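Local structure of glycoside hydrolase, GH17 family (Formosa sp. Hel1_33_131, 6FCG) at residues G56-S61 / I68-E73; G167-V172 / S239-P244; Q193-K196 / D200-K203; W384-V387 / V391-G394. The protein probably hydrolyses internal beta-1,3-glucosidic bonds of the algal storage glucan laminarin, as an endo-acting laminarinase of glycoside hydrolase family 17. All coordinates share one frame; numbering follows the deposited sequence.

Contact 1 (G56-S61 / I68-E73)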
loop_
_atom_site.group_PDB
_atom_site.type_symbol
_atom_site.label_atom_id
_atom_site.label_comp_id
_atom_site.label_asym_id
_atom_site.label_seq_id
_atom_site.Cartn_x
_atom_site.Cartn_y
_atom_site.Cartn_z
ATOM N N GLY A 56 -1.942 36.327 18.001
ATOM C CA GLY A 56 -3.327 36.680 18.318
ATOM C C GLY A 56 -4.264 36.646 17.125
ATOM O O GLY A 56 -5.420 37.030 17.231
ATOM N N TYR A 57 -3.754 36.194 15.995
ATOM C CA TYR A 57 -4.528 36.049 14.775
ATOM C C TYR A 57 -5.600 35.011 15.000
ATOM O O TYR A 57 -5.340 33.971 15.620
ATOM C CB TYR A 57 -3.634 35.591 13.631
ATOM C CG TYR A 57 -2.590 36.587 13.181
ATOM C CD1 TYR A 57 -2.910 37.626 12.310
ATOM C CD2 TYR A 57 -1.271 36.487 13.609
ATOM C CE1 TYR A 57 -1.936 38.527 11.873
ATOM C CE2 TYR A 57 -0.307 37.387 13.190
ATOM C CZ TYR A 57 -0.643 38.402 12.331
ATOM O OH TYR A 57 0.316 39.254 11.878
ATOM N N ARG A 58 -6.803 35.326 14.527
ATOM C CA ARG A 58 -8.018 34.491 14.732
ATOM C C ARG A 58 -8.599 33.887 13.466
ATOM O O ARG A 58 -9.495 33.079 13.551
ATOM C CB ARG A 58 -9.105 35.303 15.457
ATOM C CG ARG A 58 -8.818 35.525 16.933
ATOM C CD ARG A 58 -9.429 36.808 17.432
ATOM N NE ARG A 58 -8.924 37.159 18.768
ATOM C CZ ARG A 58 -9.637 37.518 19.830
ATOM N NH1 ARG A 58 -8.951 37.822 20.920
ATOM N NH2 ARG A 58 -10.962 37.593 19.835
ATOM N N LYS A 59 -8.051 34.247 12.303
ATOM C CA LYS A 59 -8.569 33.802 11.010
ATOM C C LYS A 59 -7.472 33.115 10.214
ATOM O O LYS A 59 -6.313 33.089 10.623
ATOM C CB LYS A 59 -9.095 34.991 10.212
ATOM C CG LYS A 59 -10.082 35.901 10.936
ATOM C CD LYS A 59 -11.527 35.515 10.698
ATOM C CE LYS A 59 -12.437 36.530 11.360
ATOM N NZ LYS A 59 -13.843 36.045 11.362
ATOM N N LYS A 60 -7.853 32.582 9.055
ATOM C CA LYS A 60 -6.969 31.768 8.226
ATOM C C LYS A 60 -5.952 32.565 7.388
ATOM O O LYS A 60 -5.224 31.983 6.584
ATOM C CB LYS A 60 -7.805 30.878 7.310
ATOM C CG LYS A 60 -8.742 29.910 8.022
ATOM C CD LYS A 60 -9.594 29.169 6.982
ATOM C CE LYS A 60 -10.743 28.379 7.590
ATOM N NZ LYS A 60 -10.294 27.008 7.958
ATOM N N SER A 61 -5.919 33.879 7.557
ATOM C CA SER A 61 -4.919 34.720 6.925
ATOM C C SER A 61 -4.509 35.842 7.885
ATOM O O SER A 61 -5.327 36.365 8.662
ATOM C CB SER A 61 -5.458 35.341 5.632
ATOM O OG SER A 61 -4.485 36.200 5.041
ATOM N N ILE A 68 -6.633 45.918 18.546
ATOM C CA ILE A 68 -6.111 46.177 19.882
ATOM C C ILE A 68 -7.065 45.638 20.965
ATOM O O ILE A 68 -6.594 45.054 21.934
ATOM C CB ILE A 68 -5.766 47.696 20.066
ATOM C CG1 ILE A 68 -4.490 48.032 19.273
ATOM C CG2 ILE A 68 -5.524 48.062 21.520
ATOM C CD1 ILE A 68 -4.541 49.362 18.561
ATOM N N GLU A 69 -8.376 45.799 20.770
ATOM C CA GLU A 69 -9.418 45.286 21.685
ATOM C C GLU A 69 -9.252 43.735 21.799
ATOM O O GLU A 69 -9.193 43.175 22.918
ATOM C CB GLU A 69 -10.902 45.791 21.205
ATOM C CG GLU A 69 -11.164 47.308 21.456
ATOM C CD GLU A 69 -10.834 48.257 20.283
ATOM O OE1 GLU A 69 -9.741 48.111 19.673
ATOM O OE2 GLU A 69 -11.645 49.200 20.011
ATOM N N GLU A 70 -9.094 43.059 20.659
ATOM C CA GLU A 70 -8.894 41.592 20.631
ATOM C C GLU A 70 -7.594 41.141 21.321
ATOM O O GLU A 70 -7.594 40.212 22.136
ATOM C CB GLU A 70 -8.970 41.054 19.205
ATOM C CG GLU A 70 -10.368 41.096 18.613
ATOM C CD GLU A 70 -10.435 40.771 17.111
ATOM O OE1 GLU A 70 -9.496 41.071 16.346
ATOM O OE2 GLU A 70 -11.454 40.202 16.678
ATOM N N LEU A 71 -6.513 41.849 21.054
ATOM C CA LEU A 71 -5.249 41.552 21.715
ATOM C C LEU A 71 -5.297 41.731 23.232
ATOM O O LEU A 71 -4.663 40.965 23.957
ATOM C CB LEU A 71 -4.121 42.385 21.119
ATOM C CG LEU A 71 -3.856 42.150 19.613
ATOM C CD1 LEU A 71 -2.957 43.255 19.075
ATOM C CD2 LEU A 71 -3.276 40.773 19.355
ATOM N N LYS A 72 -6.054 42.710 23.714
ATOM C CA LYS A 72 -6.201 42.924 25.148
ATOM C C LYS A 72 -6.918 41.770 25.825
ATOM O O LYS A 72 -6.526 41.354 26.908
ATOM C CB LYS A 72 -6.944 44.225 25.448
ATOM C CG LYS A 72 -6.116 45.467 25.201
ATOM C CD LYS A 72 -6.951 46.730 25.151
ATOM C CE LYS A 72 -7.351 47.207 26.535
ATOM N NZ LYS A 72 -7.881 48.592 26.420
ATOM N N GLU A 73 -7.943 41.244 25.169
ATOM C CA GLU A 73 -8.586 40.006 25.609
ATOM C C GLU A 73 -7.532 38.911 25.889
ATOM O O GLU A 73 -7.506 38.331 26.977
ATOM C CB GLU A 73 -9.611 39.526 24.580
ATOM C CG GLU A 73 -10.890 40.353 24.488
ATOM C CD GLU A 73 -11.843 39.926 23.368
ATOM O OE1 GLU A 73 -11.398 39.381 22.331
ATOM O OE2 GLU A 73 -13.072 40.108 23.530
#
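R58 reaches E70 and E73 because CG lies beside its backbone N, anti to the carbonyl carbon (chi1 -74°), and the chain then runs extended to NE. E73 comes to meet it in the same way, its chain stretched out from the next turn of helix 68-80. End-on, NH1 and NH2 of R58 both grip E73 OE1, at 3.2 and 3.1 Å, in a salt bridge. Guanidinium and carboxylate planes are only 8° apart, yet both bonds are bent and the oxygen is tilted out of the guanidinium plane. G398 N adds a further donor to that oxygen, while NH1 has a second carboxylate partner in D74. A glutamate thus suits this place, its charge reaching outward from the helix. E70 works differently: its CB sits over one guanidinium face, 3.7 Å from R58 CZ, and its carboxylate is stacked at 29° to the guanidinium. E70 OE2, 4.1 Å from R58 NH2, attracts by charge alone, with no N-H aimed at it; OE1 is taken by S67 N. G56 CA approaches L71 CD2 at 4.2 Å. This loop, folded back on the following helix, belongs to a beta-alpha connection of the TIM-barrel fold.

Contact 2 (G167-V172 / S239-P244)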
loop_
_atom_site.group_PDB
_atom_site.type_symbol
_atom_site.label_atom_id
_atom_site.label_comp_id
_atom_site.label_asym_id
_atom_site.label_seq_id
_atom_site.Cartn_x
_atom_site.Cartn_y
_atom_site.Cartn_z
ATOM N N GLY A 167 16.277 37.098 13.963
ATOM C CA GLY A 167 15.943 35.880 13.233
ATOM C C GLY A 167 15.167 34.827 14.002
ATOM O O GLY A 167 15.201 34.756 15.235
ATOM N N ASN A 168 14.413 34.040 13.253
ATOM C CA ASN A 168 13.713 32.906 13.792
ATOM C C ASN A 168 13.934 31.683 12.920
ATOM O O ASN A 168 13.303 31.525 11.843
ATOM C CB ASN A 168 12.197 33.167 13.907
ATOM C CG ASN A 168 11.455 31.923 14.387
ATOM O OD1 ASN A 168 11.612 31.517 15.517
ATOM N ND2 ASN A 168 10.682 31.317 13.531
ATOM N N GLU A 169 14.793 30.804 13.412
ATOM C CA GLU A 169 15.203 29.610 12.677
ATOM C C GLU A 169 15.832 30.014 11.351
ATOM O O GLU A 169 15.762 29.285 10.356
ATOM C CB GLU A 169 14.043 28.603 12.511
ATOM C CG GLU A 169 13.734 27.866 13.803
ATOM C CD GLU A 169 12.521 26.942 13.733
ATOM O OE1 GLU A 169 12.097 26.654 12.607
ATOM O OE2 GLU A 169 11.985 26.505 14.784
ATOM N N ALA A 170 16.482 31.165 11.358
ATOM C CA ALA A 170 16.979 31.722 10.135
ATOM C C ALA A 170 18.288 31.097 9.658
ATOM O O ALA A 170 18.674 31.356 8.540
ATOM C CB ALA A 170 17.108 33.240 10.277
ATOM N N MET A 171 18.964 30.331 10.508
ATOM C CA MET A 171 20.233 29.669 10.165
ATOM C C MET A 171 20.097 28.176 9.913
ATOM O O MET A 171 21.001 27.558 9.356
ATOM C CB MET A 171 21.268 29.853 11.287
ATOM C CG MET A 171 21.706 31.292 11.486
ATOM S SD MET A 171 22.912 31.533 12.820
ATOM C CE MET A 171 21.874 31.159 14.223
ATOM N N VAL A 172 18.973 27.595 10.281
ATOM C CA VAL A 172 18.823 26.148 10.123
ATOM C C VAL A 172 18.726 25.774 8.624
ATOM O O VAL A 172 17.938 26.364 7.878
ATOM C CB VAL A 172 17.617 25.610 10.943
ATOM C CG1 VAL A 172 16.268 25.812 10.230
ATOM C CG2 VAL A 172 17.806 24.149 11.285
ATOM N N SER A 239 18.881 31.553 22.429
ATOM C CA SER A 239 17.483 31.121 22.401
ATOM C C SER A 239 17.375 29.856 21.482
ATOM O O SER A 239 17.521 29.931 20.267
ATOM C CB SER A 239 16.591 32.261 21.915
ATOM O OG SER A 239 15.228 31.936 22.031
ATOM N N VAL A 240 17.123 28.711 22.098
ATOM C CA VAL A 240 17.276 27.412 21.479
ATOM C C VAL A 240 15.930 26.761 21.282
ATOM O O VAL A 240 15.119 26.715 22.222
ATOM C CB VAL A 240 18.138 26.505 22.374
ATOM C CG1 VAL A 240 18.140 25.077 21.876
ATOM C CG2 VAL A 240 19.549 27.050 22.420
ATOM N N HIS A 241 15.713 26.206 20.092
ATOM C CA HIS A 241 14.488 25.429 19.816
ATOM C C HIS A 241 14.759 23.924 19.778
ATOM O O HIS A 241 15.744 23.502 19.177
ATOM C CB HIS A 241 13.860 25.815 18.466
ATOM C CG HIS A 241 13.601 27.283 18.297
ATOM N ND1 HIS A 241 12.936 27.780 17.197
ATOM C CD2 HIS A 241 13.889 28.353 19.079
ATOM C CE1 HIS A 241 12.836 29.090 17.301
ATOM N NE2 HIS A 241 13.409 29.464 18.432
ATOM N N THR A 242 13.819 23.142 20.326
ATOM C CA THR A 242 13.860 21.684 20.239
ATOM C C THR A 242 12.453 21.135 20.134
ATOM O O THR A 242 11.575 21.570 20.872
ATOM C CB THR A 242 14.593 21.072 21.441
ATOM O OG1 THR A 242 14.469 19.653 21.406
ATOM C CG2 THR A 242 14.036 21.590 22.760
ATOM N N TYR A 243 12.249 20.171 19.226
ATOM C CA TYR A 243 10.907 19.673 18.895
ATOM C C TYR A 243 10.790 18.156 18.817
ATOM O O TYR A 243 10.710 17.581 17.739
ATOM C CB TYR A 243 10.419 20.317 17.590
ATOM C CG TYR A 243 9.637 21.615 17.786
ATOM C CD1 TYR A 243 8.298 21.580 18.154
ATOM C CD2 TYR A 243 10.252 22.863 17.607
ATOM C CE1 TYR A 243 7.583 22.746 18.336
ATOM C CE2 TYR A 243 9.555 24.047 17.789
ATOM C CZ TYR A 243 8.223 23.985 18.156
ATOM O OH TYR A 243 7.485 25.123 18.320
ATOM N N PRO A 244 10.763 17.493 19.985
ATOM C CA PRO A 244 10.510 16.051 20.014
ATOM C C PRO A 244 9.257 15.642 19.216
ATOM O O PRO A 244 9.309 14.619 18.531
ATOM C CB PRO A 244 10.344 15.733 21.518
ATOM C CG PRO A 244 10.852 16.902 22.254
ATOM C CD PRO A 244 11.212 17.999 21.302
#
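H241 meets E169 and N168 across the end of the barrel sheet. S239 opens the segment with its hydroxyl hydrogen-bonded to S210 OG, and V240 turns its apolar side chain to V288 and W216. At H241 the CB is directed toward segment 167-172, with CG beside the backbone N (chi1 -53°). Its ND1 donates to E169 OE2 over 2.9 Å in a nearly straight bond (168°); the oxygen lies in the ring plane and accepts the bond with its anti lone pair, while the carboxylate plane is turned 63° from the ring. Also at the ring edge, N168 OD1 lies 3.3 Å from H241 CE1, and that amide oxygen is hydrogen-bonded by R87. S210 OG holds NE2, so both ring nitrogens have partners and the ring's rotation is fixed. An alanine in place of E169 would probably leave H241 ND1 without its acceptor and the imidazole freer to turn. T242 OG1 is bonded to Q284, and Y243 OH to E305. An Asn-Glu pair at the end of one strand, facing E305 at the end of another, is consistent with the acid/base and nucleophile glutamates of clan GH-A enzymes. The contact spans strands 161-168 and 238-241, with strand 206-212 between them, strand 301-305 beyond H241 and helix 266-294 behind V240 and T242.

Contact 3 (Q193-K196 / D200-K203)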
loop_
_atom_site.group_PDB
_atom_site.type_symbol
_atom_site.label_atom_id
_atom_site.label_comp_id
_atom_site.label_asym_id
_atom_site.label_seq_id
_atom_site.Cartn_x
_atom_site.Cartn_y
_atom_site.Cartn_z
ATOM N N GLN A 193 24.167 45.486 19.267
ATOM C CA GLN A 193 25.108 45.676 20.384
ATOM C C GLN A 193 25.848 47.026 20.316
ATOM O O GLN A 193 26.120 47.628 21.357
ATOM C CB GLN A 193 26.145 44.549 20.450
ATOM C CG GLN A 193 25.623 43.139 20.731
ATOM C CD GLN A 193 24.892 42.985 22.051
ATOM O OE1 GLN A 193 24.646 43.964 22.741
ATOM N NE2 GLN A 193 24.587 41.752 22.429
ATOM N N ALA A 194 26.137 47.490 19.095
ATOM C CA ALA A 194 26.752 48.807 18.851
ATOM C C ALA A 194 25.802 49.968 19.181
ATOM O O ALA A 194 26.229 50.947 19.799
ATOM C CB ALA A 194 27.241 48.931 17.409
ATOM N N LEU A 195 24.529 49.864 18.784
ATOM C CA LEU A 195 23.511 50.833 19.224
ATOM C C LEU A 195 23.376 50.913 20.746
ATOM O O LEU A 195 23.119 51.989 21.270
ATOM C CB LEU A 195 22.147 50.532 18.635
ATOM C CG LEU A 195 21.944 50.726 17.129
ATOM C CD1 LEU A 195 20.492 50.330 16.792
ATOM C CD2 LEU A 195 22.256 52.139 16.631
ATOM N N LYS A 196 23.529 49.793 21.451
ATOM C CA LYS A 196 23.496 49.831 22.919
ATOM C C LYS A 196 24.712 50.560 23.500
ATOM O O LYS A 196 24.587 51.399 24.401
ATOM C CB LYS A 196 23.436 48.439 23.520
ATOM C CG LYS A 196 22.190 47.639 23.169
ATOM C CD LYS A 196 21.949 46.409 24.062
ATOM C CE LYS A 196 23.217 45.776 24.620
ATOM N NZ LYS A 196 23.005 44.417 25.170
ATOM N N ASP A 200 21.852 54.537 22.077
ATOM C CA ASP A 200 20.537 54.566 21.409
ATOM C C ASP A 200 19.556 53.485 21.923
ATOM O O ASP A 200 18.356 53.557 21.663
ATOM C CB ASP A 200 20.677 54.432 19.881
ATOM C CG ASP A 200 21.295 55.666 19.212
ATOM O OD1 ASP A 200 21.437 56.731 19.860
ATOM O OD2 ASP A 200 21.627 55.569 18.005
ATOM N N LEU A 201 20.082 52.472 22.602
ATOM C CA LEU A 201 19.267 51.437 23.245
ATOM C C LEU A 201 19.809 51.234 24.630
ATOM O O LEU A 201 21.003 51.443 24.859
ATOM C CB LEU A 201 19.352 50.087 22.485
ATOM C CG LEU A 201 18.679 49.990 21.117
ATOM C CD1 LEU A 201 19.066 48.708 20.419
ATOM C CD2 LEU A 201 17.165 50.112 21.233
ATOM N N SER A 202 18.935 50.832 25.545
ATOM C CA SER A 202 19.322 50.564 26.910
ATOM C C SER A 202 20.438 49.532 26.963
ATOM O O SER A 202 20.453 48.576 26.231
ATOM C CB SER A 202 18.124 50.061 27.714
ATOM O OG SER A 202 18.555 49.257 28.793
ATOM N N LYS A 203 21.368 49.713 27.880
ATOM C CA LYS A 203 22.438 48.729 28.077
ATOM C C LYS A 203 21.953 47.403 28.644
ATOM O O LYS A 203 22.668 46.399 28.534
ATOM C CB LYS A 203 23.578 49.325 28.894
ATOM C CG LYS A 203 24.494 50.125 27.998
ATOM C CD LYS A 203 25.555 50.843 28.786
ATOM C CE LYS A 203 26.454 51.710 27.901
ATOM N NZ LYS A 203 27.433 52.357 28.814
#
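L195 and K196 lie in the last turn of helix 182-197, and D200 to K203 fold back over it, in a helix-terminating turn at the periphery of the barrel. The carbonyl of L195 is the pivot: its oxygen accepts weak hydrogen bonds from D200 N at 3.0 Å and from L201 N at 3.4 Å, so one helix-end acceptor is shared by two backbone donors. Beyond these, K196 CA directs a C-H at L201 O, 3.5 Å away. Apolar contact accompanies the backbone bonds. L195 CB approaches L201 CD1 at 4.0 Å, and both leucines continue onto helix 143-156, L195 at V151 and L201 at A154, which explains two branched apolar residues here. K196 is the long polar member. Its methylenes run beside the returning loop, CG 3.8 Å from L201 CB and CD 3.4 Å from S202 O, before a bend at chi3 (-30°) carries the ammonium to its partners. There NZ donates to L205 O, forms a salt bridge with D236 and gives a weak bond to Q193 OE1; the buried charge is thereby satisfied from several sides. Lysine fits because it offers both an apolar stem and a charged tip. A leucine in its place would probably leave D236 without its positive mate and L205 O without this donor. K203 lays its CG 3.8 Å from K196 O. The return is one of the short alpha-to-beta connections of the TIM barrel, leading from helix 182-197 into strand 206-212.

Contact 4 (W384-V387 / V391-G394)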
loop_
_atom_site.group_PDB
_atom_site.type_symbol
_atom_site.label_atom_id
_atom_site.label_comp_id
_atom_site.label_asym_id
_atom_site.label_seq_id
_atom_site.Cartn_x
_atom_site.Cartn_y
_atom_site.Cartn_z
ATOM N N TRP A 384 -7.555 22.665 32.038
ATOM C CA TRP A 384 -8.869 22.407 32.679
ATOM C C TRP A 384 -8.837 22.703 34.153
ATOM O O TRP A 384 -9.772 23.252 34.694
ATOM C CB TRP A 384 -9.266 20.941 32.535
ATOM C CG TRP A 384 -9.730 20.503 31.185
ATOM C CD1 TRP A 384 -9.733 21.229 30.019
ATOM C CD2 TRP A 384 -10.240 19.226 30.869
ATOM N NE1 TRP A 384 -10.225 20.462 29.006
ATOM C CE2 TRP A 384 -10.536 19.223 29.506
ATOM C CE3 TRP A 384 -10.470 18.066 31.616
ATOM C CZ2 TRP A 384 -11.049 18.094 28.859
ATOM C CZ3 TRP A 384 -10.994 16.962 30.989
ATOM C CH2 TRP A 384 -11.277 16.979 29.617
ATOM N N ASP A 385 -7.745 22.344 34.796
ATOM C CA ASP A 385 -7.614 22.532 36.220
ATOM C C ASP A 385 -7.746 24.019 36.579
ATOM O O ASP A 385 -8.452 24.372 37.517
ATOM C CB ASP A 385 -6.274 21.952 36.677
ATOM C CG ASP A 385 -6.254 21.598 38.141
ATOM O OD1 ASP A 385 -6.936 22.271 38.952
ATOM O OD2 ASP A 385 -5.507 20.653 38.483
ATOM N N LEU A 386 -7.087 24.882 35.815
ATOM C CA LEU A 386 -7.199 26.325 36.014
ATOM C C LEU A 386 -8.579 26.890 35.757
ATOM O O LEU A 386 -8.975 27.837 36.433
ATOM C CB LEU A 386 -6.224 27.087 35.128
ATOM C CG LEU A 386 -4.729 26.847 35.365
ATOM C CD1 LEU A 386 -3.873 27.806 34.529
ATOM C CD2 LEU A 386 -4.336 26.966 36.836
ATOM N N VAL A 387 -9.308 26.356 34.789
ATOM C CA VAL A 387 -10.690 26.795 34.590
ATOM C C VAL A 387 -11.514 26.529 35.860
ATOM O O VAL A 387 -12.261 27.395 36.311
ATOM C CB VAL A 387 -11.364 26.133 33.365
ATOM C CG1 VAL A 387 -12.850 26.489 33.263
ATOM C CG2 VAL A 387 -10.646 26.560 32.099
ATOM N N VAL A 391 -9.715 30.826 37.543
ATOM C CA VAL A 391 -8.676 31.742 37.075
ATOM C C VAL A 391 -9.126 32.637 35.902
ATOM O O VAL A 391 -8.702 33.788 35.823
ATOM C CB VAL A 391 -7.379 30.953 36.714
ATOM C CG1 VAL A 391 -6.325 31.817 36.014
ATOM C CG2 VAL A 391 -6.764 30.366 37.981
ATOM N N PHE A 392 -9.984 32.122 35.013
ATOM C CA PHE A 392 -10.432 32.882 33.842
ATOM C C PHE A 392 -11.828 33.433 33.989
ATOM O O PHE A 392 -12.429 33.874 33.031
ATOM C CB PHE A 392 -10.384 32.029 32.576
ATOM C CG PHE A 392 -9.065 31.384 32.338
ATOM C CD1 PHE A 392 -7.966 32.139 31.962
ATOM C CD2 PHE A 392 -8.897 30.028 32.521
ATOM C CE1 PHE A 392 -6.725 31.539 31.771
ATOM C CE2 PHE A 392 -7.656 29.425 32.332
ATOM C CZ PHE A 392 -6.576 30.180 31.963
ATOM N N GLU A 393 -12.362 33.435 35.189
ATOM C CA GLU A 393 -13.733 33.888 35.377
ATOM C C GLU A 393 -13.917 35.405 35.050
ATOM O O GLU A 393 -13.089 36.255 35.408
ATOM C CB GLU A 393 -14.154 33.423 36.753
ATOM C CG GLU A 393 -15.592 33.755 37.099
ATOM C CD GLU A 393 -16.444 32.554 37.405
ATOM O OE1 GLU A 393 -16.045 31.694 38.213
ATOM O OE2 GLU A 393 -17.550 32.508 36.848
ATOM N N GLY A 394 -14.952 35.713 34.268
ATOM C CA GLY A 394 -15.205 37.075 33.799
ATOM C C GLY A 394 -14.473 37.455 32.518
ATOM O O GLY A 394 -14.730 38.538 31.963
#
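F392 brings its ring against L386 and V387, and its atoms can be followed outward from CB. CB itself does not aim at the helix; with CG beside the backbone N, the chi1 of -53° swings the ring so that its far edge meets the two helical residues. At CD2 the ring edge, near its plane, meets V387 CG2 at 3.9 Å. One atom further, CE2 touches L386 CB, also at 3.9 Å, by an oblique approach, and keeps V387 CG2 within 4.1 Å. The neighbouring V391 covers one face, its CG1 lying 4.2 Å above the ring centre. Farther round, F373 packs on the ring edge-to-face, and I77, M81 and I402 add apolar contacts, so a large flat hydrocarbon suits this buried position. V391 is joined to the helix by a backbone bond and a looser apolar contact. Its N donates to L386 O over 3.3 Å, and its CG2 lies 4.3 Å from L386 CD2. A beta-branched valine suits this joint, since one methyl can face the leucine while the other lies over the phenylalanine. Beyond the segments V391 touches A80, so the loop leaving helix 384-388 rests on the end of helix 68-80. The backbone bond, spanning from L386 to the fifth residue after it, is a pi-turn, and with the aromatic ring packed against the last helical residues it closes the C-terminal end of helix 384-388 with a small hydrophobic cluster.

From the N terminus, contact 1 comes first, folding the loop between strand 50-53 and helix 68-80 back on that helix. Contact 2 then opens on strand 161-168 and closes only on strand 238-241, joining two non-adjacent strands of the parallel barrel sheet. Within that long excursion lies contact 3, a local turn where helix 182-197 gives way to the approach to strand 206-212; its centre is 25 Å from that of contact 2. Contact 4 follows later in the chain, closing the turn after helix 384-388. None of them cross. Contacts 1 and 4 approach most closely, with nearest atoms about 8 Å apart, and both involve helix 68-80, contact 1 through its start and contact 4 through neighbours at its end.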